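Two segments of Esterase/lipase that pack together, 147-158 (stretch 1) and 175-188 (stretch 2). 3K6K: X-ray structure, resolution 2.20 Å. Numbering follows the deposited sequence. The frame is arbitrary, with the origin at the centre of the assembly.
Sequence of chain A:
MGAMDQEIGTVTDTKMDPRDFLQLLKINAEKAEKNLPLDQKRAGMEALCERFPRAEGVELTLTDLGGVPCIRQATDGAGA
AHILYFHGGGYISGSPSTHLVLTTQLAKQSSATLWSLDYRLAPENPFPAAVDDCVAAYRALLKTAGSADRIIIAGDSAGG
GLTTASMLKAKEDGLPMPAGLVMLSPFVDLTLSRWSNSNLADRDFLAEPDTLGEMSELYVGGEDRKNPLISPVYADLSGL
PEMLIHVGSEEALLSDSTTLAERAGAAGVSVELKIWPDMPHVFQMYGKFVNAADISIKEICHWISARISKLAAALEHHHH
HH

Stretch 1 (147-158) SADRIIIAGDSA
Stretch 2, residues 175-188: LPMPAGLVMLSPFV

Neighbouring parallel strands are joined by hydrogen bonds that slant between staggered residues, and this esterase/lipase pair illustrates the rule. Strand 151-156 runs beside the strand through 180-184, their directions 15° apart and their axes approaching to 4.6 Å. Phi/psi values are extended, near -114/125 at Ile-153 and -104/135 at Val-182. Ile-153 pairs with Leu-181 (CA to CA 4.8 Å) and Asp-156 with Leu-184 (CA to CA 4.5 Å). Ile-153 N donates to Gly-180 O at 3.0 Å, while Ile-153 O accepts from Val-182 N at 2.7 Å; Leu-184 N reaches Gly-155 O at 3.0 Å, and Ser-157 N reaches Leu-184 O at 3.1 Å. At the start of the pairing, Ala-179 N donates a hydrogen bond to Ile-151 O at 2.8 Å. Beyond them, Ser-157, at phi/psi 47/-116, still accepts from Phe-187 N through its O atom at 2.8 Å.

Side chains alternate between the sheet's faces. On one, Ile-152 (m, m) sets CG2 3.9 Å from CG2 of Val-182 (t), and Ala-154 CB lies 4.1 Å from Val-182 CB. An ideal CB on Gly-180 would sit 3.1 Å from Ile-152 CD1, a tight fit. On the other, Ile-153 (m, m) packs CG1 3.6 Å from Pro-178 CG and CB 3.9 Å from CD2 of Leu-181 (m, t).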

# COMPACT_ATOMS: atom_id res chain seq x y z
N SER A 147 -3.05 -12.89 -26.31
CA SER A 147 -2.75 -11.48 -25.97
C SER A 147 -2.19 -11.32 -24.54
O SER A 147 -2.64 -12.02 -23.62
CB SER A 147 -4.03 -10.66 -26.08
OG SER A 147 -3.83 -9.34 -25.59
N ALA A 148 -1.26 -10.38 -24.34
CA ALA A 148 -0.74 -10.16 -22.98
C ALA A 148 -1.75 -9.54 -22.01
O ALA A 148 -1.50 -9.56 -20.80
CB ALA A 148 0.56 -9.35 -22.98
N ASP A 149 -2.90 -9.05 -22.53
CA ASP A 149 -3.84 -8.23 -21.80
C ASP A 149 -4.90 -9.09 -21.15
O ASP A 149 -5.92 -8.58 -20.62
CB ASP A 149 -4.59 -7.31 -22.76
CG ASP A 149 -3.69 -6.29 -23.46
OD1 ASP A 149 -4.07 -5.83 -24.56
OD2 ASP A 149 -2.62 -5.94 -22.92
N ARG A 150 -4.72 -10.39 -21.26
CA ARG A 150 -5.60 -11.26 -20.56
C ARG A 150 -4.86 -12.16 -19.59
O ARG A 150 -5.40 -13.11 -19.09
CB ARG A 150 -6.59 -11.96 -21.53
CG ARG A 150 -7.97 -11.20 -21.59
CD ARG A 150 -8.85 -11.54 -22.81
NE ARG A 150 -8.02 -12.06 -23.91
CZ ARG A 150 -8.41 -12.15 -25.18
NH1 ARG A 150 -9.65 -11.74 -25.54
NH2 ARG A 150 -7.56 -12.65 -26.09
N ILE A 151 -3.64 -11.76 -19.28
CA ILE A 151 -2.80 -12.50 -18.38
C ILE A 151 -2.47 -11.66 -17.17
O ILE A 151 -2.10 -10.48 -17.32
CB ILE A 151 -1.52 -12.94 -19.05
CG1 ILE A 151 -1.87 -13.80 -20.28
CG2 ILE A 151 -0.67 -13.76 -18.11
CD1 ILE A 151 -0.66 -14.05 -21.13
N ILE A 152 -2.66 -12.26 -15.98
CA ILE A 152 -2.10 -11.78 -14.72
C ILE A 152 -0.97 -12.71 -14.22
O ILE A 152 -1.03 -13.93 -14.39
CB ILE A 152 -3.17 -11.72 -13.65
CG1 ILE A 152 -4.31 -10.74 -14.05
CG2 ILE A 152 -2.53 -11.37 -12.32
CD1 ILE A 152 -3.93 -9.20 -13.88
N ILE A 153 0.03 -12.15 -13.57
CA ILE A 153 1.08 -12.97 -13.02
C ILE A 153 1.00 -12.84 -11.51
O ILE A 153 1.03 -11.71 -11.00
CB ILE A 153 2.45 -12.54 -13.45
CG1 ILE A 153 2.43 -12.10 -14.90
CG2 ILE A 153 3.45 -13.61 -13.19
CD1 ILE A 153 2.39 -13.21 -15.92
N ALA A 154 0.89 -14.00 -10.83
CA ALA A 154 0.63 -14.09 -9.39
C ALA A 154 1.58 -15.08 -8.74
O ALA A 154 2.16 -15.91 -9.39
CB ALA A 154 -0.80 -14.48 -9.15
N GLY A 155 1.72 -15.00 -7.43
CA GLY A 155 2.75 -15.79 -6.76
C GLY A 155 2.97 -15.33 -5.32
O GLY A 155 2.73 -14.16 -4.98
N ASP A 156 3.40 -16.26 -4.47
CA ASP A 156 3.63 -15.97 -3.06
C ASP A 156 5.13 -16.16 -2.65
O ASP A 156 5.90 -16.91 -3.28
CB ASP A 156 2.65 -16.74 -2.18
CG ASP A 156 2.78 -18.27 -2.34
OD1 ASP A 156 2.25 -18.86 -3.33
OD2 ASP A 156 3.45 -18.86 -1.48
N SER A 157 5.56 -15.52 -1.59
CA SER A 157 6.91 -15.71 -1.09
C SER A 157 7.91 -15.64 -2.30
O SER A 157 8.00 -14.64 -2.95
CB SER A 157 6.95 -17.02 -0.23
OG SER A 157 8.19 -17.41 0.37
N ALA A 158 8.60 -16.70 -2.62
CA ALA A 158 9.44 -16.75 -3.83
C ALA A 158 8.59 -16.71 -5.06
O ALA A 158 9.00 -16.20 -6.09
CB ALA A 158 10.33 -18.02 -3.83
N LEU A 175 9.39 -9.03 -24.64
CA LEU A 175 8.04 -9.60 -24.57
C LEU A 175 7.07 -8.54 -24.06
O LEU A 175 7.43 -7.73 -23.21
CB LEU A 175 8.07 -10.83 -23.65
CG LEU A 175 8.49 -12.13 -24.32
CD1 LEU A 175 8.57 -13.29 -23.31
CD2 LEU A 175 7.49 -12.42 -25.49
N PRO A 176 5.83 -8.53 -24.56
CA PRO A 176 4.93 -7.51 -24.01
C PRO A 176 4.71 -7.74 -22.51
O PRO A 176 5.17 -8.77 -21.99
CB PRO A 176 3.62 -7.70 -24.79
CG PRO A 176 3.71 -9.05 -25.43
CD PRO A 176 5.17 -9.43 -25.52
N MET A 177 4.07 -6.78 -21.83
CA MET A 177 3.78 -6.88 -20.40
C MET A 177 2.32 -7.27 -20.21
O MET A 177 1.48 -6.87 -20.98
CB MET A 177 4.09 -5.58 -19.66
CG MET A 177 5.58 -5.25 -19.49
SD MET A 177 6.54 -6.50 -18.60
CE MET A 177 7.91 -5.57 -18.04
N PRO A 178 2.04 -8.04 -19.14
CA PRO A 178 0.75 -8.57 -18.81
C PRO A 178 -0.18 -7.50 -18.27
O PRO A 178 0.25 -6.39 -18.05
CB PRO A 178 1.03 -9.58 -17.72
CG PRO A 178 2.48 -9.80 -17.71
CD PRO A 178 3.09 -8.54 -18.22
N ALA A 179 -1.46 -7.85 -18.11
CA ALA A 179 -2.41 -6.92 -17.53
C ALA A 179 -2.11 -6.50 -16.08
O ALA A 179 -2.56 -5.47 -15.69
CB ALA A 179 -3.82 -7.45 -17.67
N GLY A 180 -1.34 -7.28 -15.31
CA GLY A 180 -0.98 -6.94 -13.89
C GLY A 180 -0.13 -7.99 -13.16
O GLY A 180 0.06 -9.11 -13.62
N LEU A 181 0.44 -7.61 -12.03
CA LEU A 181 1.19 -8.51 -11.22
C LEU A 181 0.49 -8.59 -9.85
O LEU A 181 0.31 -7.52 -9.21
CB LEU A 181 2.61 -7.94 -11.07
CG LEU A 181 3.43 -7.68 -12.36
CD1 LEU A 181 4.62 -6.83 -12.11
CD2 LEU A 181 3.89 -8.97 -13.02
N VAL A 182 0.09 -9.79 -9.39
CA VAL A 182 -0.28 -9.98 -7.96
C VAL A 182 0.78 -10.70 -7.12
O VAL A 182 1.33 -11.73 -7.53
CB VAL A 182 -1.59 -10.69 -7.81
CG1 VAL A 182 -2.02 -10.70 -6.33
CG2 VAL A 182 -2.66 -9.98 -8.65
N MET A 183 1.06 -10.20 -5.92
CA MET A 183 2.08 -10.80 -5.05
C MET A 183 1.63 -10.93 -3.58
O MET A 183 1.22 -9.98 -2.95
CB MET A 183 3.42 -10.02 -5.12
CG MET A 183 4.05 -9.98 -6.51
SD MET A 183 5.40 -8.79 -6.54
CE MET A 183 4.54 -7.33 -7.11
N LEU A 184 1.72 -12.14 -3.04
CA LEU A 184 1.22 -12.44 -1.71
C LEU A 184 2.50 -12.60 -0.86
O LEU A 184 3.27 -13.54 -1.11
CB LEU A 184 0.41 -13.76 -1.81
CG LEU A 184 -1.08 -13.77 -2.14
CD1 LEU A 184 -1.61 -12.48 -2.81
CD2 LEU A 184 -1.64 -15.04 -2.82
N SER A 185 2.79 -11.66 0.06
CA SER A 185 3.97 -11.70 0.92
C SER A 185 5.26 -11.95 0.12
O SER A 185 6.03 -12.89 0.45
CB SER A 185 3.86 -12.85 1.94
OG SER A 185 2.78 -12.67 2.88
N PRO A 186 5.54 -11.11 -0.91
CA PRO A 186 6.65 -11.40 -1.80
C PRO A 186 8.03 -11.43 -1.11
O PRO A 186 8.31 -10.62 -0.21
CB PRO A 186 6.56 -10.29 -2.86
CG PRO A 186 5.75 -9.25 -2.28
CD PRO A 186 4.89 -9.82 -1.22
N PHE A 187 8.87 -12.39 -1.51
CA PHE A 187 10.26 -12.50 -0.99
C PHE A 187 11.13 -11.85 -2.04
O PHE A 187 11.34 -12.40 -3.11
CB PHE A 187 10.62 -13.98 -0.81
CG PHE A 187 12.00 -14.23 -0.18
CD1 PHE A 187 12.61 -15.46 -0.34
CD2 PHE A 187 12.63 -13.27 0.63
CE1 PHE A 187 13.82 -15.72 0.21
CE2 PHE A 187 13.82 -13.53 1.22
CZ PHE A 187 14.43 -14.77 1.03
N VAL A 188 11.61 -10.64 -1.77
CA VAL A 188 12.22 -9.86 -2.81
C VAL A 188 13.53 -9.23 -2.43
O VAL A 188 14.10 -8.48 -3.21
CB VAL A 188 11.26 -8.78 -3.36
CG1 VAL A 188 10.30 -9.40 -4.31
CG2 VAL A 188 10.55 -8.04 -2.23